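PDB 2QY1: pectate lyase II, which probably cleaves pectate, the acidic polysaccharide of plant cell walls, by beta-elimination. Local coordinates for residues Y168-N173 and H198-N203; N173-A178 and N203-V208; N221-V226 and E247-P252. The protein carries 2 engineered substitutions. One frame throughout, in Å; residues are numbered along the deposited sequence.

Interaction 1 (Y168-N173 and H198-N203)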
loop_
_atom_site.group_PDB
_atom_site.type_symbol
_atom_site.label_atom_id
_atom_site.label_comp_id
_atom_site.label_asym_id
_atom_site.label_seq_id
_atom_site.Cartn_x
_atom_site.Cartn_y
_atom_site.Cartn_z
ATOM N N TYR A 168 1.322 0.638 -9.366
ATOM C CA TYR A 168 2.000 -0.502 -10.000
ATOM C C TYR A 168 2.677 -1.464 -9.022
ATOM O O TYR A 168 3.700 -2.070 -9.348
ATOM C CB TYR A 168 3.009 -0.025 -11.052
ATOM C CG TYR A 168 2.393 0.735 -12.204
ATOM C CD1 TYR A 168 1.936 0.067 -13.336
ATOM C CD2 TYR A 168 2.277 2.124 -12.165
ATOM C CE1 TYR A 168 1.375 0.759 -14.402
ATOM C CE2 TYR A 168 1.710 2.827 -13.230
ATOM C CZ TYR A 168 1.261 2.135 -14.340
ATOM O OH TYR A 168 0.701 2.815 -15.396
ATOM N N ASN A 169 2.117 -1.592 -7.823
ATOM C CA ASN A 169 2.600 -2.579 -6.865
ATOM C C ASN A 169 1.924 -3.935 -7.045
ATOM O O ASN A 169 0.792 -3.998 -7.572
ATOM C CB ASN A 169 2.401 -2.079 -5.434
ATOM C CG ASN A 169 3.250 -0.862 -5.118
ATOM O OD1 ASN A 169 4.479 -0.931 -5.122
ATOM N ND2 ASN A 169 2.596 0.259 -4.842
ATOM N N TYR A 170 2.600 -4.978 -6.639
ATOM C CA TYR A 170 2.056 -6.322 -6.704
ATOM C C TYR A 170 2.066 -6.903 -5.297
ATOM O O TYR A 170 3.128 -7.148 -4.725
ATOM C CB TYR A 170 2.884 -7.166 -7.682
ATOM C CG TYR A 170 2.432 -8.599 -7.907
ATOM C CD1 TYR A 170 1.146 -9.032 -7.570
ATOM C CD2 TYR A 170 3.298 -9.519 -8.500
ATOM C CE1 TYR A 170 0.748 -10.354 -7.795
ATOM C CE2 TYR A 170 2.908 -10.832 -8.735
ATOM C CZ TYR A 170 1.636 -11.242 -8.383
ATOM O OH TYR A 170 1.263 -12.547 -8.620
ATOM N N VAL A 171 0.872 -7.088 -4.739
ATOM C CA VAL A 171 0.719 -7.658 -3.404
ATOM C C VAL A 171 -0.035 -8.974 -3.519
ATOM O O VAL A 171 -1.182 -9.004 -3.978
ATOM C CB VAL A 171 -0.021 -6.703 -2.427
ATOM C CG1 VAL A 171 -0.021 -7.281 -1.010
ATOM C CG2 VAL A 171 0.605 -5.305 -2.434
ATOM N N TYR A 172 0.616 -10.061 -3.110
ATOM C CA TYR A 172 0.008 -11.390 -3.180
ATOM C C TYR A 172 0.325 -12.243 -1.951
ATOM O O TYR A 172 1.268 -11.951 -1.218
ATOM C CB TYR A 172 0.401 -12.112 -4.480
ATOM C CG TYR A 172 1.849 -12.549 -4.568
ATOM C CD1 TYR A 172 2.241 -13.818 -4.138
ATOM C CD2 TYR A 172 2.823 -11.703 -5.099
ATOM C CE1 TYR A 172 3.565 -14.227 -4.223
ATOM C CE2 TYR A 172 4.151 -12.108 -5.192
ATOM C CZ TYR A 172 4.515 -13.365 -4.751
ATOM O OH TYR A 172 5.826 -13.768 -4.838
ATOM N N ASN A 173 -0.474 -13.290 -1.737
ATOM C CA ASN A 173 -0.333 -14.173 -0.575
ATOM C C ASN A 173 -0.173 -13.359 0.707
ATOM O O ASN A 173 0.754 -13.570 1.486
ATOM C CB ASN A 173 0.835 -15.149 -0.769
ATOM C CG ASN A 173 0.610 -16.117 -1.917
ATOM O OD1 ASN A 173 -0.493 -16.223 -2.456
ATOM N ND2 ASN A 173 1.661 -16.835 -2.296
ATOM N N HIS A 198 -3.213 1.074 -10.780
ATOM C CA HIS A 198 -2.479 0.028 -11.505
ATOM C C HIS A 198 -1.783 -0.990 -10.596
ATOM O O HIS A 198 -0.789 -1.609 -10.987
ATOM C CB HIS A 198 -1.495 0.643 -12.506
ATOM C CG HIS A 198 -2.152 1.262 -13.701
ATOM N ND1 HIS A 198 -2.453 2.605 -13.772
ATOM C CD2 HIS A 198 -2.563 0.723 -14.873
ATOM C CE1 HIS A 198 -3.021 2.866 -14.936
ATOM N NE2 HIS A 198 -3.101 1.741 -15.622
ATOM N N ASN A 199 -2.315 -1.166 -9.386
ATOM C CA ASN A 199 -1.816 -2.190 -8.476
ATOM C C ASN A 199 -2.433 -3.554 -8.787
ATOM O O ASN A 199 -3.554 -3.640 -9.299
ATOM C CB ASN A 199 -2.092 -1.818 -7.012
ATOM C CG ASN A 199 -1.483 -0.487 -6.616
ATOM O OD1 ASN A 199 -2.190 0.494 -6.388
ATOM N ND2 ASN A 199 -0.168 -0.446 -6.536
ATOM N N ARG A 200 -1.687 -4.610 -8.477
ATOM C CA ARG A 200 -2.162 -5.984 -8.614
ATOM C C ARG A 200 -2.370 -6.577 -7.226
ATOM O O ARG A 200 -1.415 -6.727 -6.461
ATOM C CB ARG A 200 -1.158 -6.823 -9.407
ATOM C CG ARG A 200 -1.674 -8.188 -9.826
ATOM C CD ARG A 200 -0.661 -8.939 -10.673
ATOM N NE ARG A 200 -1.073 -10.327 -10.886
ATOM C CZ ARG A 200 -0.352 -11.246 -11.525
ATOM N NH1 ARG A 200 0.837 -10.943 -12.032
ATOM N NH2 ARG A 200 -0.826 -12.479 -11.660
ATOM N N PHE A 201 -3.623 -6.893 -6.908
ATOM C CA PHE A 201 -3.985 -7.488 -5.626
ATOM C C PHE A 201 -4.526 -8.890 -5.874
ATOM O O PHE A 201 -5.644 -9.046 -6.373
ATOM C CB PHE A 201 -5.047 -6.643 -4.911
ATOM C CG PHE A 201 -4.661 -5.199 -4.705
ATOM C CD1 PHE A 201 -3.563 -4.854 -3.915
ATOM C CD2 PHE A 201 -5.423 -4.177 -5.271
ATOM C CE1 PHE A 201 -3.218 -3.509 -3.712
ATOM C CE2 PHE A 201 -5.094 -2.837 -5.070
ATOM C CZ PHE A 201 -3.988 -2.503 -4.288
ATOM N N GLU A 202 -3.738 -9.908 -5.536
ATOM C CA GLU A 202 -4.124 -11.285 -5.843
ATOM C C GLU A 202 -3.829 -12.270 -4.714
ATOM O O GLU A 202 -2.746 -12.251 -4.132
ATOM C CB GLU A 202 -3.469 -11.746 -7.146
ATOM C CG GLU A 202 -4.221 -12.873 -7.833
ATOM C CD GLU A 202 -3.856 -13.041 -9.294
ATOM O OE1 GLU A 202 -4.150 -14.119 -9.843
ATOM O OE2 GLU A 202 -3.283 -12.107 -9.896
ATOM N N ASN A 203 -4.798 -13.137 -4.427
ATOM C CA ASN A 203 -4.708 -14.082 -3.310
ATOM C C ASN A 203 -4.417 -13.349 -1.999
ATOM O O ASN A 203 -3.409 -13.594 -1.334
ATOM C CB ASN A 203 -3.681 -15.188 -3.592
ATOM C CG ASN A 203 -4.007 -15.984 -4.845
ATOM O OD1 ASN A 203 -3.293 -15.907 -5.846
ATOM N ND2 ASN A 203 -5.095 -16.747 -4.798
HETATM O O HOH W 1 -0.577 -15.651 -5.593
#
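Adjacent coils of the parallel beta-helix meet here in register, so equivalent positions of 168-173 and 198-203 lie one above the other: ring on ring, amide on amide, ring on guanidinium. Tyr168 and His198 run side by side, both with CG anti to the carbonyl carbon. Their rings are near parallel (5°) but slid apart: the methylene CB of His198 sits over the centre of the Tyr168 ring, 3.5 Å from its centroid, while Tyr168 OH hangs over the imidazole. His198 NE2 is hydrogen-bonded to Thr309 OG1.

Asn169 and Asn199 form an asparagine stack with amide planes nearly parallel, 3° apart. The amide of Asn169 is held by the backbone of Asn134 and Val131, a use of both donor and acceptor that suits a buried position.

On the outward face, the extended Arg200 lays its guanidinium flat on the ring of Tyr170, centres 4.3 Å apart and planes at 6°. Tyr172 CD2 rests over the opposite face of that ring. Glu202 OE2 fixes the guanidinium's rotation, meeting both Arg200 NE and Arg200 NH2 at 3.0 Å in the guanidinium plane. Inside the coil, Val171 CB faces the edge of the Phe201 ring.

Between the strands, Arg200 N donates to Asn169 O at 2.7 Å and Val171 N to Arg200 O at 2.9 Å. At the corner a water donates to Asn173 OD1 (3.2 Å) and Asn203 OD1 (2.7 Å).

Interaction 2 (N173-A178 and N203-V208)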
loop_
_atom_site.group_PDB
_atom_site.type_symbol
_atom_site.label_atom_id
_atom_site.label_comp_id
_atom_site.label_asym_id
_atom_site.label_seq_id
_atom_site.Cartn_x
_atom_site.Cartn_y
_atom_site.Cartn_z
ATOM N N ASN A 173 -0.474 -13.290 -1.737
ATOM C CA ASN A 173 -0.333 -14.173 -0.575
ATOM C C ASN A 173 -0.173 -13.359 0.707
ATOM O O ASN A 173 0.754 -13.570 1.486
ATOM C CB ASN A 173 0.835 -15.149 -0.769
ATOM C CG ASN A 173 0.610 -16.117 -1.917
ATOM O OD1 ASN A 173 -0.493 -16.223 -2.456
ATOM N ND2 ASN A 173 1.661 -16.835 -2.296
ATOM N N TYR A 174 -1.093 -12.418 0.903
ATOM C CA TYR A 174 -0.975 -11.424 1.957
ATOM C C TYR A 174 -2.329 -11.228 2.624
ATOM O O TYR A 174 -3.333 -11.067 1.937
ATOM C CB TYR A 174 -0.467 -10.101 1.364
ATOM C CG TYR A 174 0.447 -9.363 2.297
ATOM C CD1 TYR A 174 1.822 -9.592 2.276
ATOM C CD2 TYR A 174 -0.058 -8.458 3.226
ATOM C CE1 TYR A 174 2.671 -8.932 3.154
ATOM C CE2 TYR A 174 0.779 -7.795 4.101
ATOM C CZ TYR A 174 2.142 -8.037 4.063
ATOM O OH TYR A 174 2.980 -7.381 4.935
ATOM N N GLN A 175 -2.372 -11.263 3.957
ATOM C CA GLN A 175 -3.657 -11.143 4.653
ATOM C C GLN A 175 -4.208 -9.716 4.640
ATOM O O GLN A 175 -5.340 -9.489 4.201
ATOM C CB GLN A 175 -3.594 -11.665 6.093
ATOM C CG GLN A 175 -4.990 -11.808 6.725
ATOM C CD GLN A 175 -4.989 -11.819 8.249
ATOM O OE1 GLN A 175 -3.941 -11.724 8.889
ATOM N NE2 GLN A 175 -6.174 -11.948 8.834
ATOM N N LYS A 176 -3.408 -8.769 5.124
ATOM C CA LYS A 176 -3.857 -7.389 5.292
ATOM C C LYS A 176 -3.048 -6.432 4.421
ATOM O O LYS A 176 -1.942 -6.028 4.778
ATOM C CB LYS A 176 -3.818 -7.004 6.773
ATOM C CG LYS A 176 -4.944 -7.668 7.562
ATOM C CD LYS A 176 -4.847 -7.429 9.053
ATOM C CE LYS A 176 -6.217 -7.583 9.722
ATOM N NZ LYS A 176 -6.822 -8.936 9.531
ATOM N N VAL A 177 -3.626 -6.067 3.279
ATOM C CA VAL A 177 -2.876 -5.429 2.192
ATOM C C VAL A 177 -2.467 -3.980 2.460
ATOM O O VAL A 177 -1.282 -3.644 2.400
ATOM C CB VAL A 177 -3.633 -5.523 0.841
ATOM C CG1 VAL A 177 -2.862 -4.814 -0.272
ATOM C CG2 VAL A 177 -3.873 -6.974 0.480
ATOM N N ALA A 178 -3.448 -3.129 2.743
ATOM C CA ALA A 178 -3.208 -1.693 2.792
ATOM C C ALA A 178 -4.086 -1.001 3.822
ATOM O O ALA A 178 -5.309 -0.972 3.690
ATOM C CB ALA A 178 -3.410 -1.075 1.409
ATOM N N ASN A 203 -4.798 -13.137 -4.427
ATOM C CA ASN A 203 -4.708 -14.082 -3.310
ATOM C C ASN A 203 -4.417 -13.349 -1.999
ATOM O O ASN A 203 -3.409 -13.594 -1.334
ATOM C CB ASN A 203 -3.681 -15.188 -3.592
ATOM C CG ASN A 203 -4.007 -15.984 -4.845
ATOM O OD1 ASN A 203 -3.293 -15.907 -5.846
ATOM N ND2 ASN A 203 -5.095 -16.747 -4.798
ATOM N N VAL A 204 -5.308 -12.422 -1.664
ATOM C CA VAL A 204 -5.208 -11.622 -0.445
ATOM C C VAL A 204 -6.534 -11.717 0.310
ATOM O O VAL A 204 -7.521 -12.206 -0.241
ATOM C CB VAL A 204 -4.846 -10.139 -0.746
ATOM C CG1 VAL A 204 -3.455 -10.034 -1.379
ATOM C CG2 VAL A 204 -5.897 -9.471 -1.636
ATOM N N GLU A 205 -6.566 -11.257 1.557
ATOM C CA GLU A 205 -7.779 -11.404 2.367
ATOM C C GLU A 205 -8.597 -10.124 2.529
ATOM O O GLU A 205 -9.784 -10.111 2.198
ATOM C CB GLU A 205 -7.474 -12.041 3.728
ATOM C CG GLU A 205 -7.042 -13.500 3.630
ATOM C CD GLU A 205 -7.189 -14.272 4.934
ATOM O OE1 GLU A 205 -6.899 -15.489 4.922
ATOM O OE2 GLU A 205 -7.596 -13.684 5.965
ATOM N N SER A 206 -7.969 -9.057 3.025
ATOM C CA SER A 206 -8.692 -7.827 3.348
ATOM C C SER A 206 -7.808 -6.581 3.332
ATOM O O SER A 206 -6.591 -6.673 3.132
ATOM C CB SER A 206 -9.379 -7.955 4.715
ATOM O OG SER A 206 -8.421 -7.936 5.760
ATOM N N ARG A 207 -8.443 -5.428 3.556
ATOM C CA ARG A 207 -7.789 -4.113 3.556
ATOM C C ARG A 207 -7.214 -3.797 2.180
ATOM O O ARG A 207 -5.998 -3.695 2.018
ATOM C CB ARG A 207 -6.665 -4.031 4.599
ATOM C CG ARG A 207 -7.039 -4.285 6.048
ATOM C CD ARG A 207 -5.840 -3.905 6.900
ATOM N NE ARG A 207 -6.015 -4.159 8.327
ATOM C CZ ARG A 207 -5.033 -4.064 9.224
ATOM N NH1 ARG A 207 -3.798 -3.732 8.844
ATOM N NH2 ARG A 207 -5.278 -4.314 10.501
ATOM N N VAL A 208 -8.083 -3.635 1.186
ATOM C CA VAL A 208 -7.607 -3.444 -0.185
ATOM C C VAL A 208 -8.139 -2.173 -0.885
ATOM O O VAL A 208 -8.687 -2.255 -1.986
ATOM C CB VAL A 208 -7.863 -4.706 -1.067
ATOM C CG1 VAL A 208 -6.762 -4.856 -2.080
ATOM C CG2 VAL A 208 -7.936 -5.981 -0.222
HETATM O O HOH W 1 -0.577 -15.651 -5.593
HETATM O O HOH W 2 -2.439 -3.514 6.152
HETATM O O HOH W 3 -8.671 -10.109 7.266
#
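Past the corner of the beta-helix at Asn173 and Asn203, whose left-handed backbone conformation bends the chain, 173-178 and 203-208 continue as neighbouring coils. Their parallel backbone pairing is irregular. Glu205 N reaches Tyr174 O through a rather bent bond, Ser206 N meets Gln175 O nearly along the C=O axis at 2.9 Å, and Val177 N meets Ser206 O at 3.0 Å in an almost straight bond (173°). Ala178 N then donates to Arg207 O at 2.7 Å.

Apolar packing fills the inner side. Val177 CG2 lies 3.5 Å from Val204 CB, the two side chains crossing at about a right angle; compact branched residues fit this tight interior packing, where Phe201 also packs against Val177.

The polar side is rich in charge. Glu205 OE1 forms a salt bridge with Lys142. Lys176 slides its apolar methylenes over the Arg207 guanidinium, with CD 3.4 Å from Arg207 CZ and over the centre of the group. A bend at chi4 (59°) helps keep Lys176 NZ 5.0 Å from Arg207 NH2, which should ease repulsion between like charges. A phosphate ion, probably from the crystallisation liquor, lies about 5 Å from the Lys176 side chain.

Waters complete the polar side: one links Lys176 NZ and Ser206 OG, and another, in the guanidinium plane, accepts from Arg207 NH1 at 3.0 Å while donating to Lys176 O.

Interaction 3 (N221-V226 and E247-P252)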
loop_
_atom_site.group_PDB
_atom_site.type_symbol
_atom_site.label_atom_id
_atom_site.label_comp_id
_atom_site.label_asym_id
_atom_site.label_seq_id
_atom_site.Cartn_x
_atom_site.Cartn_y
_atom_site.Cartn_z
ATOM N N ASN A 221 -6.909 -0.639 -10.846
ATOM C CA ASN A 221 -6.361 -1.748 -10.067
ATOM C C ASN A 221 -7.037 -3.064 -10.440
ATOM O O ASN A 221 -8.215 -3.089 -10.801
ATOM C CB ASN A 221 -6.511 -1.497 -8.565
ATOM C CG ASN A 221 -5.877 -0.197 -8.122
ATOM O OD1 ASN A 221 -4.656 -0.087 -8.036
ATOM N ND2 ASN A 221 -6.707 0.795 -7.825
ATOM N N TYR A 222 -6.278 -4.153 -10.352
ATOM C CA TYR A 222 -6.797 -5.485 -10.646
ATOM C C TYR A 222 -6.898 -6.296 -9.358
ATOM O O TYR A 222 -5.910 -6.456 -8.635
ATOM C CB TYR A 222 -5.916 -6.188 -11.693
ATOM C CG TYR A 222 -6.201 -7.666 -11.894
ATOM C CD1 TYR A 222 -7.469 -8.110 -12.280
ATOM C CD2 TYR A 222 -5.196 -8.618 -11.718
ATOM C CE1 TYR A 222 -7.731 -9.463 -12.463
ATOM C CE2 TYR A 222 -5.447 -9.978 -11.906
ATOM C CZ TYR A 222 -6.715 -10.391 -12.282
ATOM O OH TYR A 222 -6.973 -11.732 -12.468
ATOM N N PHE A 223 -8.108 -6.780 -9.078
ATOM C CA PHE A 223 -8.397 -7.586 -7.896
ATOM C C PHE A 223 -8.735 -9.001 -8.345
ATOM O O PHE A 223 -9.560 -9.195 -9.243
ATOM C CB PHE A 223 -9.596 -7.021 -7.121
ATOM C CG PHE A 223 -9.414 -5.612 -6.624
ATOM C CD1 PHE A 223 -9.254 -5.359 -5.262
ATOM C CD2 PHE A 223 -9.442 -4.531 -7.505
ATOM C CE1 PHE A 223 -9.100 -4.053 -4.787
ATOM C CE2 PHE A 223 -9.288 -3.223 -7.041
ATOM C CZ PHE A 223 -9.116 -2.984 -5.681
ATOM N N ASN A 224 -8.104 -9.988 -7.720
ATOM C CA ASN A 224 -8.406 -11.390 -7.991
ATOM C C ASN A 224 -8.130 -12.241 -6.765
ATOM O O ASN A 224 -7.054 -12.154 -6.177
ATOM C CB ASN A 224 -7.602 -11.905 -9.189
ATOM C CG ASN A 224 -8.003 -13.312 -9.609
ATOM O OD1 ASN A 224 -7.148 -14.157 -9.883
ATOM N ND2 ASN A 224 -9.307 -13.569 -9.665
ATOM N N ASN A 225 -9.109 -13.063 -6.393
ATOM C CA ASN A 225 -9.021 -13.916 -5.206
ATOM C C ASN A 225 -8.782 -13.111 -3.924
ATOM O O ASN A 225 -7.781 -13.286 -3.222
ATOM C CB ASN A 225 -8.001 -15.046 -5.410
ATOM C CG ASN A 225 -8.446 -16.045 -6.467
ATOM O OD1 ASN A 225 -7.710 -16.346 -7.410
ATOM N ND2 ASN A 225 -9.664 -16.549 -6.326
ATOM N N VAL A 226 -9.720 -12.207 -3.656
ATOM C CA VAL A 226 -9.751 -11.414 -2.434
ATOM C C VAL A 226 -10.898 -11.982 -1.608
ATOM O O VAL A 226 -12.066 -11.866 -1.987
ATOM C CB VAL A 226 -9.962 -9.911 -2.737
ATOM C CG1 VAL A 226 -9.864 -9.082 -1.469
ATOM C CG2 VAL A 226 -8.957 -9.422 -3.784
ATOM N N GLU A 247 -12.626 -9.423 -9.984
ATOM C CA GLU A 247 -13.087 -10.808 -10.165
ATOM C C GLU A 247 -12.673 -11.677 -8.982
ATOM O O GLU A 247 -11.684 -11.378 -8.307
ATOM C CB GLU A 247 -12.596 -11.412 -11.490
ATOM C CG GLU A 247 -11.079 -11.515 -11.640
ATOM C CD GLU A 247 -10.661 -12.177 -12.940
ATOM O OE1 GLU A 247 -11.540 -12.682 -13.670
ATOM O OE2 GLU A 247 -9.449 -12.196 -13.234
ATOM N N ASN A 248 -13.433 -12.746 -8.740
ATOM C CA ASN A 248 -13.190 -13.655 -7.615
ATOM C C ASN A 248 -12.907 -12.884 -6.320
ATOM O O ASN A 248 -11.850 -13.029 -5.706
ATOM C CB ASN A 248 -12.056 -14.636 -7.945
ATOM C CG ASN A 248 -12.308 -15.412 -9.232
ATOM O OD1 ASN A 248 -11.491 -15.389 -10.152
ATOM N ND2 ASN A 248 -13.445 -16.092 -9.301
ATOM N N ILE A 249 -13.861 -12.045 -5.929
ATOM C CA ILE A 249 -13.683 -11.143 -4.794
ATOM C C ILE A 249 -14.949 -11.089 -3.942
ATOM O O ILE A 249 -16.061 -10.974 -4.469
ATOM C CB ILE A 249 -13.221 -9.711 -5.250
ATOM C CG1 ILE A 249 -13.130 -8.745 -4.061
ATOM C CG2 ILE A 249 -14.129 -9.155 -6.352
ATOM C CD1 ILE A 249 -12.242 -7.521 -4.301
ATOM N N LYS A 250 -14.768 -11.206 -2.629
ATOM C CA LYS A 250 -15.863 -11.064 -1.677
ATOM C C LYS A 250 -15.868 -9.636 -1.147
ATOM O O LYS A 250 -14.810 -9.078 -0.855
ATOM C CB LYS A 250 -15.718 -12.067 -0.529
ATOM C CG LYS A 250 -16.909 -12.106 0.416
ATOM C CD LYS A 250 -16.783 -13.225 1.432
ATOM C CE LYS A 250 -18.014 -13.291 2.315
ATOM N NZ LYS A 250 -18.059 -14.562 3.089
ATOM N N ASN A 251 -17.063 -9.055 -1.032
ATOM C CA ASN A 251 -17.243 -7.659 -0.610
ATOM C C ASN A 251 -16.238 -6.692 -1.263
ATOM O O ASN A 251 -15.441 -6.062 -0.558
ATOM C CB ASN A 251 -17.179 -7.543 0.921
ATOM C CG ASN A 251 -18.093 -8.530 1.620
ATOM O OD1 ASN A 251 -17.636 -9.370 2.398
ATOM N ND2 ASN A 251 -19.388 -8.432 1.351
ATOM N N PRO A 252 -16.264 -6.586 -2.611
ATOM C CA PRO A 252 -15.275 -5.767 -3.320
ATOM C C PRO A 252 -15.298 -4.292 -2.929
ATOM O O PRO A 252 -14.242 -3.660 -2.839
ATOM C CB PRO A 252 -15.651 -5.946 -4.797
ATOM C CG PRO A 252 -17.061 -6.421 -4.789
ATOM C CD PRO A 252 -17.204 -7.235 -3.546
#
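The ring of Tyr222 is met at its edge, in its own plane, by the carboxylate oxygen Glu247 OE2, whereas the ring of Phe223 is stacked with that of Phe246 and meets Phe201 with planes at about 50°. Ile249 CD1 adds an aliphatic contact to Phe223, 3.8 Å from its CD1. The amides of Asn225 and Asn248 lie side by side, their planes 10° apart, continuing the row of corner asparagines that includes Asn203, on which Asn225 also packs.

Tyr222 OH donates to Glu247 OE2 at 2.6 Å, on the anti lone pair of that oxygen. Two features bring them together: CG of Tyr222 is anti to its backbone N, and CG of Glu247 takes the crowded position between N and the carbonyl carbon (chi1 62°), from where the extended chain crosses obliquely to the hydroxyl. The same OE2 forms a salt bridge with Lys315. Two such partners would favour the charged carboxylate.

On the inner side Val226 and Ile249 point the same way, Val226 CB lying 3.6 Å from Ile249 CG1; branched aliphatic chains suit this buried stack. The backbone pairing is parallel but partly splayed. Glu247 N approaches Phe223 O from above the carbonyl plane at 3.2 Å, Val226 N meets Asn248 O at 3.1 Å, and beyond the corner Lys250 N meets Val226 O almost along the C=O axis at 2.9 Å.

Helix 314-321 covers Tyr222 with Val318 and Ile319, Ile275 of strand 275-276 packs on Ile249, and strand 193-202 pairs with 221-226, which thus lies between strand 193-202 and 247-252.

In the fold
The three contacts join successive coils of one parallel beta-helix. Interactions 1 and 2, with centres about 9 Å apart, are consecutive parts of the same pair of coils: their segments alternate along the chain, they share Asn173 and Asn203, and Phe201 packs on Val208 in the interior. Interaction 3 follows later in sequence, its centre about 11 Å from that of interaction 1 and about 10 Å from that of interaction 2. Strand 215-226 lies beside 193-202, and Asn203 N to Asn224 O and Val204 N to Asn225 O are probable hydrogen bonds carrying the pairing round the corner. Stacking thus propagates along the axis, making one continuous core.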